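Local coordinates for conserved hypothetical cytochrome protein (Kuenenia stuttgartiensis, PDB 6H5L) that probably carries electrons through two covalently bound c-type hemes within a multiheme reductase complex of an anammox bacterium, at residues A48-T53 with N192-P197; G57-D62 with E101-R106; T53-S58 with E107-V112. All coordinates share one frame; numbering follows the deposited sequence.

Contact 1 (A48-T53 with N192-P197); sequences AYKFRT and NGTPMP. With HEC (heme c), chain K.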
loop_
_atom_site.group_PDB
_atom_site.type_symbol
_atom_site.label_atom_id
_atom_site.label_comp_id
_atom_site.label_asym_id
_atom_site.label_seq_id
_atom_site.Cartn_x
_atom_site.Cartn_y
_atom_site.Cartn_z
ATOM N N ALA B 48 -5.426 29.929 47.370
ATOM C CA ALA B 48 -5.150 30.066 45.944
ATOM C C ALA B 48 -5.880 28.954 45.201
ATOM O O ALA B 48 -5.509 27.779 45.305
ATOM C CB ALA B 48 -3.649 30.017 45.670
ATOM N N TYR B 49 -6.915 29.327 44.453
ATOM C CA TYR B 49 -7.719 28.391 43.682
ATOM C C TYR B 49 -7.506 28.652 42.197
ATOM O O TYR B 49 -7.578 29.801 41.748
ATOM C CB TYR B 49 -9.201 28.512 44.044
ATOM C CG TYR B 49 -9.550 27.946 45.406
ATOM C CD1 TYR B 49 -9.076 28.537 46.571
ATOM C CD2 TYR B 49 -10.364 26.826 45.527
ATOM C CE1 TYR B 49 -9.395 28.024 47.814
ATOM C CE2 TYR B 49 -10.690 26.307 46.768
ATOM C CZ TYR B 49 -10.203 26.911 47.907
ATOM O OH TYR B 49 -10.522 26.401 49.144
ATOM N N LYS B 50 -7.239 27.583 41.442
ATOM C CA LYS B 50 -6.941 27.736 40.021
ATOM C C LYS B 50 -8.158 28.207 39.235
ATOM O O LYS B 50 -8.023 28.984 38.282
ATOM C CB LYS B 50 -6.422 26.419 39.438
ATOM C CG LYS B 50 -5.043 26.001 39.894
ATOM C CD LYS B 50 -4.584 24.781 39.105
ATOM C CE LYS B 50 -3.256 24.234 39.599
ATOM N NZ LYS B 50 -2.859 23.018 38.835
ATOM N N PHE B 51 -9.348 27.742 39.609
ATOM C CA PHE B 51 -10.534 27.831 38.761
ATOM C C PHE B 51 -11.599 28.666 39.463
ATOM O O PHE B 51 -12.242 28.205 40.413
ATOM C CB PHE B 51 -11.026 26.432 38.423
ATOM C CG PHE B 51 -9.918 25.491 38.052
ATOM C CD1 PHE B 51 -9.148 25.726 36.926
ATOM C CD2 PHE B 51 -9.625 24.390 38.841
ATOM C CE1 PHE B 51 -8.117 24.872 36.581
ATOM C CE2 PHE B 51 -8.597 23.531 38.501
ATOM C CZ PHE B 51 -7.843 23.774 37.372
ATOM N N ARG B 52 -11.769 29.899 38.994
ATOM C CA ARG B 52 -12.675 30.867 39.587
ATOM C C ARG B 52 -13.474 31.558 38.492
ATOM O O ARG B 52 -13.215 31.401 37.295
ATOM C CB ARG B 52 -11.912 31.920 40.405
ATOM C CG ARG B 52 -11.173 31.382 41.619
ATOM C CD ARG B 52 -9.992 32.275 41.983
ATOM N NE ARG B 52 -8.843 31.994 41.127
ATOM C CZ ARG B 52 -8.513 32.701 40.052
ATOM N NH1 ARG B 52 -9.232 33.756 39.697
ATOM N NH2 ARG B 52 -7.454 32.354 39.334
ATOM N N THR B 53 -14.466 32.329 38.928
ATOM C CA THR B 53 -15.103 33.343 38.101
ATOM C C THR B 53 -14.675 34.745 38.513
ATOM O O THR B 53 -15.226 35.730 38.009
ATOM C CB THR B 53 -16.626 33.206 38.169
ATOM O OG1 THR B 53 -17.045 33.221 39.539
ATOM C CG2 THR B 53 -17.068 31.903 37.527
ATOM N N ASN B 192 -4.732 31.219 39.766
ATOM C CA ASN B 192 -4.023 31.615 40.979
ATOM C C ASN B 192 -3.138 30.483 41.487
ATOM O O ASN B 192 -3.577 29.335 41.604
ATOM C CB ASN B 192 -5.023 32.026 42.059
ATOM C CG ASN B 192 -5.725 33.333 41.743
ATOM O OD1 ASN B 192 -5.562 33.899 40.661
ATOM N ND2 ASN B 192 -6.519 33.816 42.690
ATOM N N GLY B 193 -1.883 30.814 41.787
ATOM C CA GLY B 193 -0.929 29.858 42.300
ATOM C C GLY B 193 -0.024 29.240 41.257
ATOM O O GLY B 193 0.894 28.494 41.621
ATOM N N THR B 194 -0.256 29.519 39.981
ATOM C CA THR B 194 0.504 28.964 38.875
ATOM C C THR B 194 1.091 30.088 38.036
ATOM O O THR B 194 0.596 31.220 38.072
ATOM C CB THR B 194 -0.383 28.069 37.995
ATOM O OG1 THR B 194 -1.275 28.886 37.225
ATOM C CG2 THR B 194 -1.195 27.114 38.851
ATOM N N PRO B 195 2.152 29.814 37.267
ATOM C CA PRO B 195 2.696 30.843 36.367
ATOM C C PRO B 195 1.785 31.193 35.202
ATOM O O PRO B 195 2.164 32.033 34.378
ATOM C CB PRO B 195 4.010 30.216 35.873
ATOM C CG PRO B 195 3.811 28.751 36.024
ATOM C CD PRO B 195 2.977 28.594 37.264
ATOM N N MET B 196 0.607 30.576 35.100
ATOM C CA MET B 196 -0.387 30.915 34.090
ATOM C C MET B 196 -1.168 32.139 34.553
ATOM O O MET B 196 -2.036 32.026 35.429
ATOM C CB MET B 196 -1.328 29.734 33.842
ATOM C CG MET B 196 -2.450 30.019 32.859
ATOM S SD MET B 196 -1.886 30.170 31.154
ATOM C CE MET B 196 -3.383 30.764 30.372
ATOM N N PRO B 197 -0.895 33.320 33.995
ATOM C CA PRO B 197 -1.501 34.543 34.532
ATOM C C PRO B 197 -2.856 34.849 33.918
ATOM O O PRO B 197 -3.371 34.079 33.101
ATOM C CB PRO B 197 -0.469 35.613 34.164
ATOM C CG PRO B 197 0.050 35.136 32.837
ATOM C CD PRO B 197 -0.005 33.614 32.858
HETATM FE FE HEC K . -0.876 28.531 29.895
HETATM C CHA HEC K . -2.725 26.406 31.857
HETATM C CHB HEC K . -3.404 28.556 27.566
HETATM C CHC HEC K . 0.793 30.931 28.094
HETATM C CHD HEC K . 1.927 27.964 31.770
HETATM N NA HEC K . -2.755 27.686 29.766
HETATM C C1A HEC K . -3.268 26.744 30.636
HETATM C C2A HEC K . -4.468 26.187 30.040
HETATM C C3A HEC K . -4.652 26.779 28.853
HETATM C C4A HEC K . -3.579 27.735 28.658
HETATM C CMA HEC K . -5.802 26.506 27.857
HETATM C CAA HEC K . -5.364 25.094 30.670
HETATM C CBA HEC K . -6.638 25.715 31.239
HETATM C CGA HEC K . -7.475 24.641 31.885
HETATM O O1A HEC K . -6.990 23.485 31.992
HETATM O O2A HEC K . -8.625 24.939 32.296
HETATM N NB HEC K . -1.200 29.504 28.105
HETATM C C1B HEC K . -2.390 29.477 27.404
HETATM C C2B HEC K . -2.394 30.592 26.480
HETATM C C3B HEC K . -1.233 31.252 26.619
HETATM C C4B HEC K . -0.462 30.578 27.647
HETATM C CMB HEC K . -3.550 30.902 25.501
HETATM C CAB HEC K . -0.755 32.504 25.846
HETATM C CBB HEC K . -1.677 33.724 26.063
HETATM N NC HEC K . 1.024 29.275 29.897
HETATM C C1C HEC K . 1.485 30.323 29.120
HETATM C C2C HEC K . 2.759 30.755 29.662
HETATM C C3C HEC K . 3.129 29.855 30.585
HETATM C C4C HEC K . 2.006 28.958 30.815
HETATM C CMC HEC K . 3.686 31.785 28.971
HETATM C CAC HEC K . 4.456 29.850 31.383
HETATM C CBC HEC K . 4.534 31.078 32.316
HETATM N ND HEC K . -0.459 27.345 31.555
HETATM C C1D HEC K . 0.782 27.311 32.187
HETATM C C2D HEC K . 0.672 26.472 33.361
HETATM C C3D HEC K . -0.784 25.984 33.389
HETATM C C4D HEC K . -1.408 26.577 32.228
HETATM C CMD HEC K . 1.788 26.139 34.373
HETATM C CAD HEC K . -1.447 25.056 34.432
HETATM C CBD HEC K . -1.143 23.600 34.092
HETATM C CGD HEC K . -1.661 22.695 35.180
HETATM O O1D HEC K . -2.417 23.181 36.062
HETATM O O2D HEC K . -1.316 21.485 35.167
HETATM O O HOH W 1 -8.063 32.136 44.918
#
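K50 and T194 cross at about a right angle where the loops of the two cytochrome c family regions meet, in a diheme arrangement with the axial-methionine loop 192-197 on one side. K50 can be traced atom by atom. K50 CB lies 3.5 Å above the centre of the neighbouring F51 ring. K50 CG, anti to the carbonyl carbon (chi1 -70°), then turns across the contact, passing 4.0 Å from N192 O and near T194 CG2. Beyond CG the chain is extended, and K50 CE makes the nearest approach to T194, at 3.6 Å from CG2. K50 NZ donates a hydrogen bond to propionate oxygen O1D of the heme bound by M196, at 2.8 Å. K50 is a binding residue of both hemes, and F51 N is hydrogen-bonded to a propionate of the other one, so this loop reaches both cofactors.

The second focus is a stack of R52 on N192: the guanidinium and amide planes are 16° apart, with N192 CG over one face of R52 and offset toward its rim. No hydrogen bond joins the two groups. R52 NE instead donates to Y49 O at 2.6 Å, nearly straight and within the guanidinium plane, which helps fix the rotation of the guanidinium that faces the amide. N192 OD1 is engaged by G57 N, while a water accepts from both N192 ND2 and Y49 N. Beyond T194 the loop brings M196 to the heme; opposite H142 NE2, M196 SD binds the heme iron at 2.3 Å.

Contact 2 (G57-D62 with E101-R106); sequences GSLPTD and EAFEYR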
loop_
_atom_site.group_PDB
_atom_site.type_symbol
_atom_site.label_atom_id
_atom_site.label_comp_id
_atom_site.label_asym_id
_atom_site.label_seq_id
_atom_site.Cartn_x
_atom_site.Cartn_y
_atom_site.Cartn_z
ATOM N N GLY B 57 -5.835 36.801 41.655
ATOM C CA GLY B 57 -5.510 37.162 43.015
ATOM C C GLY B 57 -6.678 37.123 43.975
ATOM O O GLY B 57 -6.463 37.153 45.195
ATOM N N SER B 58 -7.903 37.051 43.467
ATOM C CA SER B 58 -9.080 37.039 44.313
ATOM C C SER B 58 -9.351 35.638 44.852
ATOM O O SER B 58 -8.888 34.629 44.310
ATOM C CB SER B 58 -10.303 37.541 43.545
ATOM O OG SER B 58 -11.506 37.216 44.223
ATOM N N LEU B 59 -10.108 35.591 45.943
ATOM C CA LEU B 59 -10.625 34.336 46.448
ATOM C C LEU B 59 -11.679 33.794 45.486
ATOM O O LEU B 59 -12.230 34.538 44.672
ATOM C CB LEU B 59 -11.236 34.532 47.833
ATOM C CG LEU B 59 -10.374 35.163 48.926
ATOM C CD1 LEU B 59 -11.223 35.451 50.151
ATOM C CD2 LEU B 59 -9.205 34.261 49.283
ATOM N N PRO B 60 -11.972 32.500 45.548
ATOM C CA PRO B 60 -13.112 31.978 44.794
ATOM C C PRO B 60 -14.417 32.276 45.509
ATOM O O PRO B 60 -14.468 32.410 46.733
ATOM C CB PRO B 60 -12.843 30.470 44.751
ATOM C CG PRO B 60 -12.108 30.211 46.016
ATOM C CD PRO B 60 -11.226 31.421 46.224
ATOM N N THR B 61 -15.482 32.390 44.723
ATOM C CA THR B 61 -16.805 32.438 45.319
ATOM C C THR B 61 -17.170 31.056 45.850
ATOM O O THR B 61 -16.583 30.041 45.466
ATOM C CB THR B 61 -17.848 32.903 44.302
ATOM O OG1 THR B 61 -18.009 31.902 43.290
ATOM C CG2 THR B 61 -17.417 34.209 43.653
ATOM N N ASP B 62 -18.145 31.024 46.761
ATOM C CA ASP B 62 -18.624 29.739 47.261
ATOM C C ASP B 62 -19.153 28.869 46.129
ATOM O O ASP B 62 -19.070 27.636 46.199
ATOM C CB ASP B 62 -19.701 29.949 48.325
ATOM C CG ASP B 62 -19.179 30.677 49.548
ATOM O OD1 ASP B 62 -18.034 31.174 49.498
ATOM O OD2 ASP B 62 -19.909 30.745 50.559
ATOM N N GLU B 101 -6.714 31.768 56.280
ATOM C CA GLU B 101 -7.115 32.999 56.952
ATOM C C GLU B 101 -7.605 34.047 55.963
ATOM O O GLU B 101 -8.379 34.937 56.336
ATOM C CB GLU B 101 -5.947 33.550 57.769
ATOM C CG GLU B 101 -5.485 32.637 58.895
ATOM C CD GLU B 101 -6.378 32.720 60.118
ATOM O OE1 GLU B 101 -6.771 33.846 60.489
ATOM O OE2 GLU B 101 -6.689 31.660 60.706
ATOM N N ALA B 102 -7.163 33.964 54.705
ATOM C CA ALA B 102 -7.540 34.966 53.713
ATOM C C ALA B 102 -9.050 35.045 53.523
ATOM O O ALA B 102 -9.578 36.117 53.208
ATOM C CB ALA B 102 -6.849 34.667 52.383
ATOM N N PHE B 103 -9.761 33.932 53.713
ATOM C CA PHE B 103 -11.214 33.952 53.573
ATOM C C PHE B 103 -11.887 34.760 54.677
ATOM O O PHE B 103 -12.992 35.275 54.474
ATOM C CB PHE B 103 -11.769 32.525 53.562
ATOM C CG PHE B 103 -11.685 31.853 52.223
ATOM C CD1 PHE B 103 -12.501 32.260 51.183
ATOM C CD2 PHE B 103 -10.801 30.812 52.005
ATOM C CE1 PHE B 103 -12.435 31.646 49.946
ATOM C CE2 PHE B 103 -10.728 30.191 50.770
ATOM C CZ PHE B 103 -11.547 30.610 49.739
ATOM N N GLU B 104 -11.247 34.882 55.840
ATOM C CA GLU B 104 -11.843 35.586 56.966
ATOM C C GLU B 104 -11.613 37.093 56.924
ATOM O O GLU B 104 -12.370 37.841 57.553
ATOM C CB GLU B 104 -11.296 35.034 58.286
ATOM C CG GLU B 104 -12.145 35.382 59.498
ATOM C CD GLU B 104 -11.402 35.201 60.806
ATOM O OE1 GLU B 104 -10.217 34.811 60.768
ATOM O OE2 GLU B 104 -12.000 35.455 61.873
ATOM N N TYR B 105 -10.597 37.556 56.200
ATOM C CA TYR B 105 -10.245 38.970 56.169
ATOM C C TYR B 105 -10.715 39.672 54.904
ATOM O O TYR B 105 -11.190 40.810 54.976
ATOM C CB TYR B 105 -8.730 39.132 56.316
ATOM C CG TYR B 105 -8.177 38.450 57.547
ATOM C CD1 TYR B 105 -8.829 38.551 58.769
ATOM C CD2 TYR B 105 -7.019 37.685 57.482
ATOM C CE1 TYR B 105 -8.336 37.922 59.897
ATOM C CE2 TYR B 105 -6.518 37.052 58.605
ATOM C CZ TYR B 105 -7.183 37.174 59.808
ATOM O OH TYR B 105 -6.690 36.547 60.930
ATOM N N ARG B 106 -10.589 39.026 53.751
ATOM C CA ARG B 106 -11.021 39.589 52.483
ATOM C C ARG B 106 -12.266 38.868 51.983
ATOM O O ARG B 106 -12.498 37.697 52.298
ATOM C CB ARG B 106 -9.907 39.501 51.436
ATOM C CG ARG B 106 -8.664 40.296 51.803
ATOM C CD ARG B 106 -8.933 41.788 51.800
ATOM N NE ARG B 106 -7.882 42.534 52.488
ATOM C CZ ARG B 106 -7.987 43.000 53.729
ATOM N NH1 ARG B 106 -9.099 42.803 54.422
ATOM N NH2 ARG B 106 -6.981 43.671 54.274
#
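L59 lays its CD2 methyl over the F103 ring in a CH-pi contact: the carbon is 4.2 Å from the ring centroid and 10° off the normal, essentially above the middle of the face. The rest of the side chain follows the same surface. L59 CB passes F103 CE1, and L59 CD1 comes to 3.6 Å from F103 CD1. L59 CD1 also packs on two backbone oxygens, A102 O at the start of helix 102-105 (3.5 Å) and R106 O just past its end (3.4 Å), while L59 CD2 touches A102 CB. CG stands anti to the carbonyl carbon (chi1 -55°), and from it both methyls reach this short helix.

P60 crosses F103 at about a right angle. P60 CD is 3.6 Å from F103 CZ, and P60 O lies in the plane of the ring at its edge, so leucine and proline meet different parts of one aromatic group. An alanine in place of F103 would probably open a gap beside L59 and P60, leaving the CD2 methyl without the face it rests on.

Several polar groups of 57-62 bond elsewhere. S58 OG donates to L59 O at 2.8 Å, in the carbonyl plane and on a lone pair, and L59 O is also bonded by T54 OG1. T61 caps helix 62-71 through D64 N, and D62 forms salt bridges with K97 and K5. No hydrogen bond or salt bridge crosses between 57-62 and 101-106, which implies that shape and apolar packing around F103 hold them together.

Contact 3 (T53-S58 with E107-V112); sequences TTPSGS and EPEPSV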
loop_
_atom_site.group_PDB
_atom_site.type_symbol
_atom_site.label_atom_id
_atom_site.label_comp_id
_atom_site.label_asym_id
_atom_site.label_seq_id
_atom_site.Cartn_x
_atom_site.Cartn_y
_atom_site.Cartn_z
ATOM N N THR B 53 -14.466 32.329 38.928
ATOM C CA THR B 53 -15.103 33.343 38.101
ATOM C C THR B 53 -14.675 34.745 38.513
ATOM O O THR B 53 -15.226 35.730 38.009
ATOM C CB THR B 53 -16.626 33.206 38.169
ATOM O OG1 THR B 53 -17.045 33.221 39.539
ATOM C CG2 THR B 53 -17.068 31.903 37.527
ATOM N N THR B 54 -13.702 34.852 39.413
ATOM C CA THR B 54 -13.194 36.098 39.961
ATOM C C THR B 54 -11.838 36.441 39.351
ATOM O O THR B 54 -11.129 35.560 38.855
ATOM C CB THR B 54 -13.068 35.982 41.486
ATOM O OG1 THR B 54 -12.098 34.982 41.809
ATOM C CG2 THR B 54 -14.407 35.597 42.098
ATOM N N PRO B 55 -11.449 37.717 39.361
ATOM C CA PRO B 55 -10.171 38.110 38.751
ATOM C C PRO B 55 -8.972 37.494 39.463
ATOM O O PRO B 55 -9.081 36.849 40.508
ATOM C CB PRO B 55 -10.172 39.636 38.886
ATOM C CG PRO B 55 -11.607 40.008 38.989
ATOM C CD PRO B 55 -12.244 38.890 39.760
ATOM N N SER B 56 -7.801 37.722 38.865
ATOM C CA SER B 56 -6.553 37.154 39.365
ATOM C C SER B 56 -6.216 37.702 40.748
ATOM O O SER B 56 -6.294 38.910 40.990
ATOM C CB SER B 56 -5.415 37.448 38.383
ATOM O OG SER B 56 -4.170 37.010 38.898
ATOM N N GLY B 57 -5.835 36.801 41.655
ATOM C CA GLY B 57 -5.510 37.162 43.015
ATOM C C GLY B 57 -6.678 37.123 43.975
ATOM O O GLY B 57 -6.463 37.153 45.195
ATOM N N SER B 58 -7.903 37.051 43.467
ATOM C CA SER B 58 -9.080 37.039 44.313
ATOM C C SER B 58 -9.351 35.638 44.852
ATOM O O SER B 58 -8.888 34.629 44.310
ATOM C CB SER B 58 -10.303 37.541 43.545
ATOM O OG SER B 58 -11.506 37.216 44.223
ATOM N N GLU B 107 -13.070 39.588 51.208
ATOM C CA GLU B 107 -14.276 39.129 50.536
ATOM C C GLU B 107 -13.977 38.850 49.069
ATOM O O GLU B 107 -13.218 39.598 48.441
ATOM C CB GLU B 107 -15.381 40.182 50.646
ATOM C CG GLU B 107 -16.801 39.656 50.468
ATOM C CD GLU B 107 -17.222 38.703 51.574
ATOM O OE1 GLU B 107 -18.127 37.875 51.334
ATOM O OE2 GLU B 107 -16.651 38.783 52.682
ATOM N N PRO B 108 -14.532 37.784 48.491
ATOM C CA PRO B 108 -14.240 37.482 47.084
ATOM C C PRO B 108 -14.717 38.595 46.160
ATOM O O PRO B 108 -15.806 39.148 46.329
ATOM C CB PRO B 108 -15.002 36.173 46.834
ATOM C CG PRO B 108 -16.030 36.111 47.915
ATOM C CD PRO B 108 -15.396 36.762 49.104
ATOM N N GLU B 109 -13.877 38.922 45.180
ATOM C CA GLU B 109 -14.183 39.967 44.220
ATOM C C GLU B 109 -15.400 39.581 43.379
ATOM O O GLU B 109 -15.740 38.401 43.270
ATOM C CB GLU B 109 -12.973 40.222 43.327
ATOM C CG GLU B 109 -11.863 41.002 44.013
ATOM C CD GLU B 109 -10.682 41.267 43.105
ATOM O OE1 GLU B 109 -9.601 40.692 43.350
ATOM O OE2 GLU B 109 -10.837 42.046 42.141
ATOM N N PRO B 110 -16.084 40.564 42.787
ATOM C CA PRO B 110 -17.283 40.250 41.999
ATOM C C PRO B 110 -16.954 39.369 40.802
ATOM O O PRO B 110 -15.893 39.493 40.188
ATOM C CB PRO B 110 -17.792 41.630 41.564
ATOM C CG PRO B 110 -16.602 42.523 41.657
ATOM C CD PRO B 110 -15.830 42.013 42.834
ATOM N N SER B 111 -17.877 38.461 40.486
ATOM C CA SER B 111 -17.696 37.578 39.342
ATOM C C SER B 111 -17.614 38.383 38.052
ATOM O O SER B 111 -18.320 39.380 37.873
ATOM C CB SER B 111 -18.845 36.570 39.257
ATOM O OG SER B 111 -18.820 35.668 40.350
ATOM N N VAL B 112 -16.734 37.948 37.150
ATOM C CA VAL B 112 -16.626 38.612 35.861
ATOM C C VAL B 112 -17.845 38.285 35.004
ATOM O O VAL B 112 -18.554 37.293 35.216
ATOM C CB VAL B 112 -15.323 38.219 35.146
ATOM C CG1 VAL B 112 -14.122 38.515 36.031
ATOM C CG2 VAL B 112 -15.352 36.749 34.754
HETATM O O HOH W 2 -10.422 38.159 47.137
#
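T53 and V112 join the two loops through a backbone hydrogen bond: V112 N donates to T53 O at 2.8 Å, nearly straight (170°). Two further hydrogen bonds use hydroxyls. S111 OG donates to T53 OG1 at 3.1 Å. At the other end, E109 N donates to S58 OG, also at 3.1 Å; that oxygen is anti to its own backbone N (chi1 165°) and additionally accepts from a water that is weakly bonded to E107 O.

Van der Waals contacts fill the interval. T54 CG2 lies 3.3 Å from E109 O. P55 CD packs on P110 O at 3.7 Å, and P55 CG meets V112 CG1 at 4.2 Å, the two side chains running antiparallel to one another. The extended E109 side chain runs by S58 CB to P55, with E109 OE2 3.8 Å from P55 CG.

A type II beta turn from P55 to S58, closed by S58 N to P55 O, shapes the first loop. The contact lies near the surface, tying the loop ahead of helix 62-71 to the connection between helices 102-105 and 122-135.

How the contacts relate
Contacts 1 and 2 are both partly buried, contact 1 lying nearer the chain's centre (about 6 Å between centres), and contact 3 is at the surface. All three draw on the stretch 48-62, loop up to the start of helix 62-71, which meets three parts of the chain: the heme-ligating loop 192-197, helix 102-105 and the connection 107-112. Contact 1 combines a flat stack with heme propionate and iron bonds, contact 2 is apolar, and contact 3 joins three hydrogen bonds to van der Waals packing of proline, threonine and valine. Contacts 1 and 2 touch where Y49 CG and P60 CG pack at 3.5 Å, and contacts 2 and 3 share G57 and S58.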